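Side-chain contacts in alpha-1,2-mannosidase (Bacteroides thetaiotaomicron, PDB 2WW2), which hydrolyses alpha-mannosidic linkages with inversion of configuration, as a calcium-dependent glycoside hydrolase of family 92 from a human gut symbiont: residues 285-290 with 657-662; 333-338 with 645-650; 580-585 with 608-613; 590-595 with 636-641. All blocks are in the same frame, centred on the assembly; numbering follows the deposited sequence.

Interaction 1 (285-290 with 657-662)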
loop_
_atom_site.group_PDB
_atom_site.type_symbol
_atom_site.label_atom_id
_atom_site.label_comp_id
_atom_site.label_asym_id
_atom_site.label_seq_id
_atom_site.Cartn_x
_atom_site.Cartn_y
_atom_site.Cartn_z
ATOM N N ARG A 285 22.922 -13.559 -21.359
ATOM C CA ARG A 285 21.613 -14.189 -21.632
ATOM C C ARG A 285 20.478 -13.176 -21.636
ATOM O O ARG A 285 19.591 -13.223 -22.497
ATOM C CB ARG A 285 21.342 -15.316 -20.633
ATOM C CG ARG A 285 22.309 -16.491 -20.856
ATOM C CD ARG A 285 21.946 -17.674 -20.009
ATOM N NE ARG A 285 21.879 -17.335 -18.604
ATOM C CZ ARG A 285 22.716 -17.803 -17.681
ATOM N NH1 ARG A 285 23.695 -18.638 -18.030
ATOM N NH2 ARG A 285 22.570 -17.428 -16.407
ATOM N N THR A 286 20.503 -12.254 -20.692
ATOM C CA THR A 286 19.412 -11.272 -20.614
ATOM C C THR A 286 19.435 -10.409 -21.860
ATOM O O THR A 286 18.422 -10.238 -22.528
ATOM C CB THR A 286 19.535 -10.412 -19.344
ATOM O OG1 THR A 286 19.588 -11.278 -18.201
ATOM C CG2 THR A 286 18.307 -9.487 -19.198
ATOM N N PHE A 287 20.617 -9.892 -22.182
ATOM C CA PHE A 287 20.797 -9.011 -23.337
ATOM C C PHE A 287 20.376 -9.665 -24.662
ATOM O O PHE A 287 19.605 -9.088 -25.432
ATOM C CB PHE A 287 22.269 -8.577 -23.421
ATOM C CG PHE A 287 22.559 -7.606 -24.537
ATOM C CD1 PHE A 287 22.189 -6.258 -24.426
ATOM C CD2 PHE A 287 23.202 -8.029 -25.694
ATOM C CE1 PHE A 287 22.460 -5.365 -25.452
ATOM C CE2 PHE A 287 23.480 -7.143 -26.725
ATOM C CZ PHE A 287 23.106 -5.806 -26.609
ATOM N N TYR A 288 20.903 -10.855 -24.950
ATOM C CA TYR A 288 20.593 -11.484 -26.232
ATOM C C TYR A 288 19.178 -12.029 -26.298
ATOM O O TYR A 288 18.589 -12.056 -27.360
ATOM C CB TYR A 288 21.666 -12.533 -26.608
ATOM C CG TYR A 288 22.914 -11.797 -27.051
ATOM C CD1 TYR A 288 22.901 -11.054 -28.234
ATOM C CD2 TYR A 288 24.067 -11.777 -26.262
ATOM C CE1 TYR A 288 24.015 -10.330 -28.650
ATOM C CE2 TYR A 288 25.185 -11.047 -26.663
ATOM C CZ TYR A 288 25.145 -10.328 -27.866
ATOM O OH TYR A 288 26.239 -9.594 -28.288
ATOM N N SER A 289 18.631 -12.452 -25.167
ATOM C CA SER A 289 17.203 -12.816 -25.131
ATOM C C SER A 289 16.319 -11.618 -25.455
ATOM O O SER A 289 15.393 -11.732 -26.261
ATOM C CB SER A 289 16.835 -13.396 -23.770
ATOM O OG SER A 289 17.563 -14.603 -23.512
ATOM N N CYS A 290 16.601 -10.470 -24.837
ATOM C CA CYS A 290 15.845 -9.249 -25.161
ATOM C C CYS A 290 16.023 -8.872 -26.621
ATOM O O CYS A 290 15.067 -8.428 -27.269
ATOM C CB CYS A 290 16.269 -8.075 -24.253
ATOM S SG CYS A 290 15.751 -8.269 -22.540
ATOM N N PRO A 657 26.535 2.113 -19.614
ATOM C CA PRO A 657 26.561 0.811 -20.283
ATOM C C PRO A 657 26.647 -0.304 -19.249
ATOM O O PRO A 657 27.195 -0.101 -18.146
ATOM C CB PRO A 657 27.863 0.853 -21.091
ATOM C CG PRO A 657 28.766 1.762 -20.282
ATOM C CD PRO A 657 27.828 2.810 -19.710
ATOM N N LEU A 658 26.163 -1.482 -19.629
ATOM C CA LEU A 658 26.192 -2.637 -18.741
ATOM C C LEU A 658 27.483 -3.459 -18.862
ATOM O O LEU A 658 27.929 -4.084 -17.891
ATOM C CB LEU A 658 24.982 -3.544 -19.040
ATOM C CG LEU A 658 24.775 -4.707 -18.068
ATOM C CD1 LEU A 658 24.354 -4.162 -16.679
ATOM C CD2 LEU A 658 23.728 -5.675 -18.647
ATOM N N PHE A 659 28.088 -3.465 -20.047
ATOM C CA PHE A 659 29.238 -4.355 -20.306
ATOM C C PHE A 659 30.560 -3.588 -20.313
ATOM O O PHE A 659 30.563 -2.361 -20.372
ATOM C CB PHE A 659 29.055 -5.077 -21.646
ATOM C CG PHE A 659 27.828 -5.983 -21.689
ATOM C CD1 PHE A 659 27.885 -7.268 -21.155
ATOM C CD2 PHE A 659 26.625 -5.531 -22.231
ATOM C CE1 PHE A 659 26.748 -8.112 -21.180
ATOM C CE2 PHE A 659 25.486 -6.358 -22.275
ATOM C CZ PHE A 659 25.554 -7.654 -21.747
ATOM N N LYS A 660 31.688 -4.304 -20.283
ATOM C CA LYS A 660 32.979 -3.636 -20.436
ATOM C C LYS A 660 33.144 -3.114 -21.862
ATOM O O LYS A 660 33.911 -2.173 -22.113
ATOM C CB LYS A 660 34.139 -4.569 -20.045
ATOM C CG LYS A 660 34.220 -4.764 -18.535
ATOM C CD LYS A 660 35.268 -5.775 -18.136
ATOM C CE LYS A 660 35.226 -6.030 -16.630
ATOM N NZ LYS A 660 35.491 -4.768 -15.864
ATOM N N LYS A 661 32.386 -3.688 -22.789
ATOM C CA LYS A 661 32.485 -3.290 -24.190
ATOM C C LYS A 661 31.287 -3.744 -25.019
ATOM O O LYS A 661 30.836 -4.896 -24.903
ATOM C CB LYS A 661 33.777 -3.870 -24.797
ATOM C CG LYS A 661 34.151 -3.272 -26.145
ATOM C CD LYS A 661 35.332 -4.018 -26.754
ATOM C CE LYS A 661 35.945 -3.219 -27.859
ATOM N NZ LYS A 661 37.200 -3.877 -28.357
ATOM N N VAL A 662 30.752 -2.843 -25.847
ATOM C CA VAL A 662 29.823 -3.263 -26.882
ATOM C C VAL A 662 30.334 -2.676 -28.186
ATOM O O VAL A 662 30.851 -1.555 -28.214
ATOM C CB VAL A 662 28.348 -2.792 -26.666
ATOM C CG1 VAL A 662 27.598 -3.706 -25.719
ATOM C CG2 VAL A 662 28.304 -1.356 -26.203
#

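Interaction 2 (333-338 with 645-650)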
loop_
_atom_site.group_PDB
_atom_site.type_symbol
_atom_site.label_atom_id
_atom_site.label_comp_id
_atom_site.label_asym_id
_atom_site.label_seq_id
_atom_site.Cartn_x
_atom_site.Cartn_y
_atom_site.Cartn_z
ATOM N N ASP A 333 3.303 1.051 -28.797
ATOM C CA ASP A 333 4.380 0.436 -28.007
ATOM C C ASP A 333 5.725 0.545 -28.711
ATOM O O ASP A 333 6.742 0.958 -28.112
ATOM C CB ASP A 333 4.105 -1.048 -27.769
ATOM C CG ASP A 333 3.301 -1.303 -26.511
ATOM O OD1 ASP A 333 3.639 -0.753 -25.438
ATOM O OD2 ASP A 333 2.342 -2.071 -26.599
ATOM N N THR A 334 5.749 0.153 -29.977
ATOM C CA THR A 334 7.035 -0.092 -30.650
ATOM C C THR A 334 7.749 1.161 -31.207
ATOM O O THR A 334 8.898 1.074 -31.584
ATOM C CB THR A 334 6.889 -1.163 -31.756
ATOM O OG1 THR A 334 5.974 -0.688 -32.760
ATOM C CG2 THR A 334 6.377 -2.488 -31.151
ATOM N N PHE A 335 7.084 2.319 -31.256
ATOM C CA PHE A 335 7.780 3.526 -31.745
ATOM C C PHE A 335 8.875 3.974 -30.776
ATOM O O PHE A 335 9.819 4.653 -31.171
ATOM C CB PHE A 335 6.803 4.694 -31.977
ATOM C CG PHE A 335 6.558 5.559 -30.744
ATOM C CD1 PHE A 335 7.453 6.557 -30.385
ATOM C CD2 PHE A 335 5.397 5.409 -29.984
ATOM C CE1 PHE A 335 7.216 7.369 -29.256
ATOM C CE2 PHE A 335 5.149 6.231 -28.867
ATOM C CZ PHE A 335 6.071 7.194 -28.502
ATOM N N ARG A 336 8.726 3.616 -29.509
ATOM C CA ARG A 336 9.560 4.174 -28.436
ATOM C C ARG A 336 11.017 3.706 -28.519
ATOM O O ARG A 336 11.942 4.507 -28.321
ATOM C CB ARG A 336 8.958 3.865 -27.036
ATOM C CG ARG A 336 7.540 4.477 -26.848
ATOM C CD ARG A 336 6.715 3.921 -25.675
ATOM N NE ARG A 336 5.281 4.171 -25.906
ATOM C CZ ARG A 336 4.640 5.287 -25.553
ATOM N NH1 ARG A 336 5.296 6.265 -24.944
ATOM N NH2 ARG A 336 3.341 5.431 -25.817
ATOM N N ALA A 337 11.236 2.425 -28.787
ATOM C CA ALA A 337 12.610 1.914 -28.797
ATOM C C ALA A 337 12.854 0.817 -29.831
ATOM O O ALA A 337 13.964 0.675 -30.333
ATOM C CB ALA A 337 12.994 1.402 -27.387
ATOM N N VAL A 338 11.835 0.012 -30.116
ATOM C CA VAL A 338 11.995 -1.111 -31.054
ATOM C C VAL A 338 12.335 -0.597 -32.472
ATOM O O VAL A 338 13.339 -0.985 -33.078
ATOM C CB VAL A 338 10.716 -2.024 -31.084
ATOM C CG1 VAL A 338 10.766 -2.978 -32.273
ATOM C CG2 VAL A 338 10.582 -2.827 -29.758
ATOM N N VAL A 645 15.280 8.836 -26.387
ATOM C CA VAL A 645 14.204 9.489 -25.628
ATOM C C VAL A 645 13.098 10.065 -26.529
ATOM O O VAL A 645 11.909 9.928 -26.235
ATOM C CB VAL A 645 14.798 10.588 -24.730
ATOM C CG1 VAL A 645 13.683 11.447 -24.090
ATOM C CG2 VAL A 645 15.679 9.934 -23.641
ATOM N N CYS A 646 13.485 10.694 -27.640
ATOM C CA CYS A 646 12.506 11.342 -28.498
ATOM C C CYS A 646 12.680 10.926 -29.956
ATOM O O CYS A 646 13.389 11.610 -30.731
ATOM C CB CYS A 646 12.629 12.868 -28.381
ATOM S SG CYS A 646 11.359 13.785 -29.250
ATOM N N PRO A 647 12.028 9.817 -30.353
ATOM C CA PRO A 647 12.142 9.434 -31.753
ATOM C C PRO A 647 11.640 10.579 -32.603
ATOM O O PRO A 647 10.667 11.264 -32.229
ATOM C CB PRO A 647 11.237 8.191 -31.869
ATOM C CG PRO A 647 11.330 7.556 -30.455
ATOM C CD PRO A 647 11.325 8.803 -29.542
ATOM N N GLY A 648 12.294 10.800 -33.735
ATOM C CA GLY A 648 11.959 11.953 -34.570
ATOM C C GLY A 648 13.045 12.996 -34.397
ATOM O O GLY A 648 13.222 13.860 -35.240
ATOM N N MET A 649 13.778 12.897 -33.292
ATOM C CA MET A 649 15.004 13.680 -33.099
ATOM C C MET A 649 16.165 12.693 -33.107
ATOM O O MET A 649 16.222 11.808 -32.253
ATOM C CB MET A 649 14.973 14.422 -31.756
ATOM C CG MET A 649 16.241 15.205 -31.412
ATOM S SD MET A 649 16.669 16.499 -32.600
ATOM C CE MET A 649 15.116 17.382 -32.804
ATOM N N PRO A 650 17.095 12.835 -34.065
ATOM C CA PRO A 650 18.123 11.797 -34.210
ATOM C C PRO A 650 19.239 11.914 -33.153
ATOM O O PRO A 650 20.394 12.219 -33.483
ATOM C CB PRO A 650 18.637 12.007 -35.649
ATOM C CG PRO A 650 18.371 13.478 -35.946
ATOM C CD PRO A 650 17.070 13.781 -35.200
#

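Interaction 3 (580-585 with 608-613)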
loop_
_atom_site.group_PDB
_atom_site.type_symbol
_atom_site.label_atom_id
_atom_site.label_comp_id
_atom_site.label_asym_id
_atom_site.label_seq_id
_atom_site.Cartn_x
_atom_site.Cartn_y
_atom_site.Cartn_z
ATOM N N TYR A 580 7.858 3.538 -8.942
ATOM C CA TYR A 580 8.336 3.508 -10.330
ATOM C C TYR A 580 7.712 2.334 -11.076
ATOM O O TYR A 580 7.966 1.178 -10.744
ATOM C CB TYR A 580 9.866 3.441 -10.412
ATOM C CG TYR A 580 10.370 3.288 -11.838
ATOM C CD1 TYR A 580 9.894 4.116 -12.859
ATOM C CD2 TYR A 580 11.312 2.312 -12.164
ATOM C CE1 TYR A 580 10.352 3.978 -14.183
ATOM C CE2 TYR A 580 11.769 2.166 -13.467
ATOM C CZ TYR A 580 11.289 2.996 -14.471
ATOM O OH TYR A 580 11.741 2.838 -15.759
ATOM N N ALA A 581 6.883 2.619 -12.073
ATOM C CA ALA A 581 6.218 1.540 -12.788
ATOM C C ALA A 581 7.033 1.171 -14.019
ATOM O O ALA A 581 6.663 1.498 -15.143
ATOM C CB ALA A 581 4.798 1.948 -13.181
ATOM N N HIS A 582 8.157 0.502 -13.802
ATOM C CA HIS A 582 9.031 0.164 -14.917
ATOM C C HIS A 582 8.253 -0.626 -15.979
ATOM O O HIS A 582 7.635 -1.644 -15.691
ATOM C CB HIS A 582 10.262 -0.620 -14.456
ATOM C CG HIS A 582 11.229 -0.900 -15.567
ATOM N ND1 HIS A 582 11.889 0.108 -16.242
ATOM C CD2 HIS A 582 11.627 -2.064 -16.143
ATOM C CE1 HIS A 582 12.666 -0.422 -17.172
ATOM N NE2 HIS A 582 12.526 -1.739 -17.132
ATOM N N GLY A 583 8.277 -0.135 -17.206
ATOM C CA GLY A 583 7.522 -0.759 -18.277
ATOM C C GLY A 583 6.322 0.077 -18.674
ATOM O O GLY A 583 5.854 -0.007 -19.813
ATOM N N ASN A 584 5.810 0.873 -17.742
ATOM C CA ASN A 584 4.670 1.715 -18.062
ATOM C C ASN A 584 5.094 2.723 -19.127
ATOM O O ASN A 584 6.061 3.474 -18.952
ATOM C CB ASN A 584 4.092 2.372 -16.809
ATOM C CG ASN A 584 2.741 3.049 -17.065
ATOM O OD1 ASN A 584 1.691 2.617 -16.562
ATOM N ND2 ASN A 584 2.770 4.123 -17.830
ATOM N N GLN A 585 4.391 2.702 -20.251
ATOM C CA GLN A 585 4.860 3.366 -21.472
ATOM C C GLN A 585 5.258 4.844 -21.314
ATOM O O GLN A 585 6.369 5.225 -21.692
ATOM C CB GLN A 585 3.846 3.160 -22.616
ATOM C CG GLN A 585 3.879 1.747 -23.251
ATOM C CD GLN A 585 3.192 0.673 -22.395
ATOM O OE1 GLN A 585 2.609 0.960 -21.353
ATOM N NE2 GLN A 585 3.260 -0.565 -22.847
ATOM N N ARG A 608 21.422 1.758 -13.990
ATOM C CA ARG A 608 22.150 0.544 -13.650
ATOM C C ARG A 608 21.421 -0.251 -12.560
ATOM O O ARG A 608 21.397 -1.471 -12.584
ATOM C CB ARG A 608 23.602 0.868 -13.269
ATOM C CG ARG A 608 24.379 1.478 -14.473
ATOM C CD ARG A 608 24.657 0.417 -15.539
ATOM N NE ARG A 608 25.491 -0.648 -14.968
ATOM C CZ ARG A 608 26.810 -0.550 -14.824
ATOM N NH1 ARG A 608 27.447 0.541 -15.229
ATOM N NH2 ARG A 608 27.502 -1.539 -14.270
ATOM N N ASN A 609 20.783 0.448 -11.633
ATOM C CA ASN A 609 20.016 -0.220 -10.576
ATOM C C ASN A 609 18.835 -1.015 -11.177
ATOM O O ASN A 609 18.637 -2.192 -10.857
ATOM C CB ASN A 609 19.543 0.824 -9.563
ATOM C CG ASN A 609 19.190 0.231 -8.225
ATOM O OD1 ASN A 609 19.834 -0.702 -7.739
ATOM N ND2 ASN A 609 18.163 0.788 -7.600
ATOM N N VAL A 610 18.086 -0.387 -12.079
ATOM C CA VAL A 610 16.979 -1.068 -12.765
ATOM C C VAL A 610 17.465 -2.299 -13.564
ATOM O O VAL A 610 16.887 -3.373 -13.481
ATOM C CB VAL A 610 16.189 -0.093 -13.684
ATOM C CG1 VAL A 610 15.289 -0.866 -14.653
ATOM C CG2 VAL A 610 15.341 0.892 -12.834
ATOM N N MET A 611 18.542 -2.151 -14.326
ATOM C CA MET A 611 19.044 -3.274 -15.112
ATOM C C MET A 611 19.419 -4.448 -14.212
ATOM O O MET A 611 19.167 -5.605 -14.564
ATOM C CB MET A 611 20.222 -2.856 -16.005
ATOM C CG MET A 611 19.814 -1.906 -17.132
ATOM S SD MET A 611 20.952 -1.825 -18.530
ATOM C CE MET A 611 22.255 -0.741 -17.939
ATOM N N ASP A 612 20.003 -4.156 -13.058
ATOM C CA ASP A 612 20.410 -5.210 -12.124
ATOM C C ASP A 612 19.211 -5.823 -11.401
ATOM O O ASP A 612 19.179 -7.023 -11.156
ATOM C CB ASP A 612 21.378 -4.658 -11.071
ATOM C CG ASP A 612 22.795 -4.420 -11.613
ATOM O OD1 ASP A 612 23.137 -4.881 -12.730
ATOM O OD2 ASP A 612 23.583 -3.759 -10.898
ATOM N N LYS A 613 18.232 -5.004 -11.031
ATOM C CA LYS A 613 17.188 -5.480 -10.112
ATOM C C LYS A 613 15.883 -5.957 -10.744
ATOM O O LYS A 613 15.178 -6.763 -10.143
ATOM C CB LYS A 613 16.919 -4.428 -9.038
ATOM C CG LYS A 613 18.026 -4.462 -7.997
ATOM C CD LYS A 613 18.245 -3.154 -7.316
ATOM C CE LYS A 613 19.265 -3.393 -6.171
ATOM N NZ LYS A 613 19.528 -2.158 -5.443
#

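Interaction 4 (590-595 with 636-641)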
loop_
_atom_site.group_PDB
_atom_site.type_symbol
_atom_site.label_atom_id
_atom_site.label_comp_id
_atom_site.label_asym_id
_atom_site.label_seq_id
_atom_site.Cartn_x
_atom_site.Cartn_y
_atom_site.Cartn_z
ATOM N N ALA A 590 11.751 7.996 -18.622
ATOM C CA ALA A 590 11.886 8.991 -17.545
ATOM C C ALA A 590 13.231 8.963 -16.814
ATOM O O ALA A 590 13.739 10.006 -16.402
ATOM C CB ALA A 590 10.719 8.887 -16.556
ATOM N N ILE A 591 13.818 7.783 -16.646
ATOM C CA ILE A 591 15.124 7.724 -15.991
ATOM C C ILE A 591 16.176 8.569 -16.711
ATOM O O ILE A 591 17.111 9.072 -16.082
ATOM C CB ILE A 591 15.648 6.285 -15.847
ATOM C CG1 ILE A 591 14.892 5.594 -14.728
ATOM C CG2 ILE A 591 17.124 6.310 -15.468
ATOM C CD1 ILE A 591 15.388 4.157 -14.442
ATOM N N TYR A 592 16.003 8.758 -18.019
ATOM C CA TYR A 592 16.987 9.507 -18.801
ATOM C C TYR A 592 16.788 11.009 -18.688
ATOM O O TYR A 592 17.610 11.769 -19.200
ATOM C CB TYR A 592 16.952 9.099 -20.282
ATOM C CG TYR A 592 17.558 7.726 -20.524
ATOM C CD1 TYR A 592 18.931 7.581 -20.736
ATOM C CD2 TYR A 592 16.767 6.583 -20.503
ATOM C CE1 TYR A 592 19.505 6.332 -20.938
ATOM C CE2 TYR A 592 17.330 5.313 -20.692
ATOM C CZ TYR A 592 18.706 5.206 -20.902
ATOM O OH TYR A 592 19.279 3.964 -21.109
ATOM N N LEU A 593 15.717 11.446 -18.032
ATOM C CA LEU A 593 15.403 12.887 -18.006
ATOM C C LEU A 593 16.423 13.690 -17.191
ATOM O O LEU A 593 16.587 14.883 -17.405
ATOM C CB LEU A 593 13.969 13.140 -17.524
ATOM C CG LEU A 593 12.866 12.729 -18.512
ATOM C CD1 LEU A 593 11.462 12.824 -17.871
ATOM C CD2 LEU A 593 12.927 13.589 -19.746
ATOM N N TYR A 594 17.118 13.046 -16.259
ATOM C CA TYR A 594 18.166 13.760 -15.526
ATOM C C TYR A 594 19.240 14.319 -16.466
ATOM O O TYR A 594 19.908 15.278 -16.105
ATOM C CB TYR A 594 18.840 12.883 -14.499
ATOM C CG TYR A 594 17.967 12.373 -13.359
ATOM C CD1 TYR A 594 17.652 13.188 -12.269
ATOM C CD2 TYR A 594 17.532 11.057 -13.337
ATOM C CE1 TYR A 594 16.903 12.702 -11.201
ATOM C CE2 TYR A 594 16.763 10.558 -12.277
ATOM C CZ TYR A 594 16.455 11.384 -11.219
ATOM O OH TYR A 594 15.711 10.884 -10.169
ATOM N N ASP A 595 19.398 13.716 -17.647
ATOM C CA ASP A 595 20.372 14.171 -18.666
ATOM C C ASP A 595 20.048 15.553 -19.208
ATOM O O ASP A 595 20.919 16.221 -19.779
ATOM C CB ASP A 595 20.390 13.233 -19.878
ATOM C CG ASP A 595 21.234 11.970 -19.674
ATOM O OD1 ASP A 595 22.024 11.884 -18.716
ATOM O OD2 ASP A 595 21.127 11.054 -20.528
ATOM N N VAL A 636 17.994 -3.458 -24.366
ATOM C CA VAL A 636 19.109 -3.501 -25.330
ATOM C C VAL A 636 19.801 -2.145 -25.427
ATOM O O VAL A 636 21.011 -2.038 -25.259
ATOM C CB VAL A 636 18.642 -3.997 -26.721
ATOM C CG1 VAL A 636 19.759 -3.843 -27.749
ATOM C CG2 VAL A 636 18.229 -5.467 -26.622
ATOM N N PHE A 637 19.032 -1.109 -25.705
ATOM C CA PHE A 637 19.595 0.237 -25.724
ATOM C C PHE A 637 20.309 0.552 -24.403
ATOM O O PHE A 637 21.464 0.957 -24.402
ATOM C CB PHE A 637 18.487 1.261 -25.962
ATOM C CG PHE A 637 18.290 1.615 -27.409
ATOM C CD1 PHE A 637 19.303 2.250 -28.123
ATOM C CD2 PHE A 637 17.091 1.323 -28.054
ATOM C CE1 PHE A 637 19.126 2.580 -29.473
ATOM C CE2 PHE A 637 16.904 1.638 -29.397
ATOM C CZ PHE A 637 17.911 2.287 -30.099
ATOM N N SER A 638 19.611 0.382 -23.283
ATOM C CA SER A 638 20.177 0.786 -21.989
ATOM C C SER A 638 21.479 0.059 -21.665
ATOM O O SER A 638 22.419 0.670 -21.139
ATOM C CB SER A 638 19.153 0.629 -20.852
ATOM O OG SER A 638 18.076 1.532 -21.052
ATOM N N ALA A 639 21.553 -1.228 -21.982
ATOM C CA ALA A 639 22.816 -1.970 -21.823
ATOM C C ALA A 639 23.957 -1.425 -22.688
ATOM O O ALA A 639 25.126 -1.453 -22.292
ATOM C CB ALA A 639 22.611 -3.464 -22.134
ATOM N N MET A 640 23.621 -0.958 -23.883
ATOM C CA MET A 640 24.625 -0.361 -24.768
ATOM C C MET A 640 25.090 0.992 -24.228
ATOM O O MET A 640 26.196 1.451 -24.530
ATOM C CB MET A 640 24.055 -0.189 -26.194
ATOM C CG MET A 640 23.848 -1.514 -26.960
ATOM S SD MET A 640 23.510 -1.268 -28.726
ATOM C CE MET A 640 22.029 -0.256 -28.728
ATOM N N GLY A 641 24.237 1.669 -23.472
ATOM C CA GLY A 641 24.666 2.926 -22.874
ATOM C C GLY A 641 23.907 4.178 -23.281
ATOM O O GLY A 641 24.263 5.282 -22.832
HETATM O O HOH W 1 22.141 3.387 -20.628
#

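Interaction 1 (285-290 with 657-662)
Phe659 drives the edge of its ring into the face of Phe287, a T-shaped pair with centroids 5.5 Å apart and planes at 79°. The CE2–CZ side of Phe659 does the touching: CE2 lies over the Phe287 ring, 3.9 Å from its CG. The CG of Phe287 is trans to its own backbone N (chi1 -177°), which places the ring face in the path of Phe659.

The same approach is also plain apolar packing, since CZ of Phe659 rests 3.8 Å from CB of Phe287. Within the helix, Phe287 turns an edge of its own to Tyr288, its CD2 standing 3.6 Å above the centre of that ring. A flat ring suits the place of Phe287, which offers a face to Phe659 and an edge to Tyr288. With an alanine here instead of Phe659, the face of Phe287 would probably lose its edge-on partner and a gap would open between helix and loop.

Inside the helix, Arg285 O is gripped twice by Ser289, by OG at 2.7 Å and by N at 2.9 Å, from opposite faces of the carbonyl plane.

The contact ties helix 281-294 of the catalytic domain to the loop entering strand 661-665, where Lys660 and Lys661 form a classic bulge against Glu277 of edge strand 274-277. Phe287 also packs on Val636 and Ala639 of helix 632-640, and Phe659 on Ala276 and Leu284.

Interaction 2 (333-338 with 645-650)
The ring of Phe335 turns its edge to Pro647, whose CG lies near the ring plane and 4.0 Å from CD1. One face of the same ring carries the Arg336 side chain, with CG 3.5 Å above the plane and displaced toward the rim. Farther out, the guanidinium of Arg336 has one flat face laid over Phe335 CE2, which stands 3.4 Å from the guanidinium plane. With its CG between the backbone N and the carbonyl carbon (chi1 88°), Phe335 brings the CD1 edge up to Pro647, although its bond to CB does not itself point there.

Pro647 is the leading corner of a type II beta turn from Cys646 to Met649, closed by Met649 N to Cys646 O at 2.9 Å. Proline's restricted phi fits that corner, and Gly648 fits the next, where positive phi would jam a side chain against the preceding carbonyl oxygen. The turn thrusts the pyrrolidine ring at the backbone of Phe335 and Arg336: Pro647 CG sits 3.4 Å from Phe335 O and 3.8 Å from Arg336 O.

The charged end of Arg336 is held elsewhere, NE by Trp332 O and NH2 by a salt bridge to Glu450. Helix 383-393 flanks the contact, with Ser386 against both Phe335 and Pro647.

Interaction 3 (580-585 with 608-613)
His582 occupies the first corner of a type II beta turn, Ala581 to Asn584, and from there lays its imidazole over Val610 of a helix; the His582 side chain lies about 8 Å from a bound sodium ion. Gly583 takes the second corner, where its positive phi would force a side chain against the carbonyl oxygen of His582.

Val610 divides its two methyls between two rings. CG1 makes a CH-pi contact, 3.8 Å from the centroid of the His582 ring and 14° off its normal, so that all five ring atoms share the contact. CG2 meets Tyr580 instead, 3.8 Å from CE2. CG1 stands trans to the valine's backbone N (chi1 165°), and this one rotation serves both partners; a beta-branched residue suits the place.

The imidazole is fixed at both nitrogens. Tyr580 OH and His582 ND1 are 2.8 Å apart in a nearly straight hydrogen bond (176°), whose proton could sit on either, and NE2 is bonded to the hydroxyl of Tyr615. With a leucine in place of His582, the hydroxyls of Tyr580 and Tyr615 would probably be left without their mate, and the flat seat under Val610 would be lost.

The contact clamps the loop leaving helix 565-577 to helix 600-613. Helix 632-640 closes in through Trp634, which packs on Val610 and meets the His582 ring edge-to-face.

Interaction 4 (590-595 with 636-641)
Tyr592 and Ser638 mark the closest approach of the two backbones, their CA atoms 9.8 Å apart, where a loop with helical angles, passing into a 3-10 turn, faces the last turn of helix 632-640. Tyrosine is long enough to span most of that distance and carries a hydroxyl at its end.

Tyr592 OH hydrogen-bonds to Ser638 OG at 2.7 Å. Although the pair is short, its proton is not settled, since the phenol has a second acceptor within reach. The serine oxygen lies at the edge of the tyrosine ring, in its plane. Ser638 carries OG beside its own backbone N (chi1 -65°), which turns the hydroxyl back along the helix, where it also bonds to Trp634 O.

A water completes a small closed circuit: it lies 3.0 Å from Tyr592 OH and donates to Ser638 O at 2.8 Å. One phenol thus links, directly and through the water, to both the hydroxyl and the carbonyl of a single residue. Gly641 is the first to depart from helical angles, and its positive phi suits a residue without CB; its N still reaches Phe637 O at 3.0 Å.

In this helix-rich domain, consistent with the six-hairpin clan of its family, Tyr592 packs on Val645 and its ring meets that of Tyr643 nearly parallel. Ser638 touches Leu607 of helix 600-613, while Ala639 makes a backbone hydrogen bond to Leu658, ahead of strand 661-665.

All four contacts are buried within the family 92 catalytic domain, yet their chemistry differs. Interaction 1 is purely aromatic and apolar, interaction 2 sets a proline against a ring edge and two carbonyl oxygens, interaction 3 seats a methyl on a histidine held by polar bonds, and interaction 4 relies on hydroxyls and a water. Helix 632-640 is the shared element: it supplies one side of interaction 4, also borders interaction 1, and lies against interaction 3. Ile591 of interaction 4 reaches Val610 of interaction 3 as well. Interaction 2 joins the group through Phe637 of the same helix, whose ring packs against the carbonyl oxygen of Ala337.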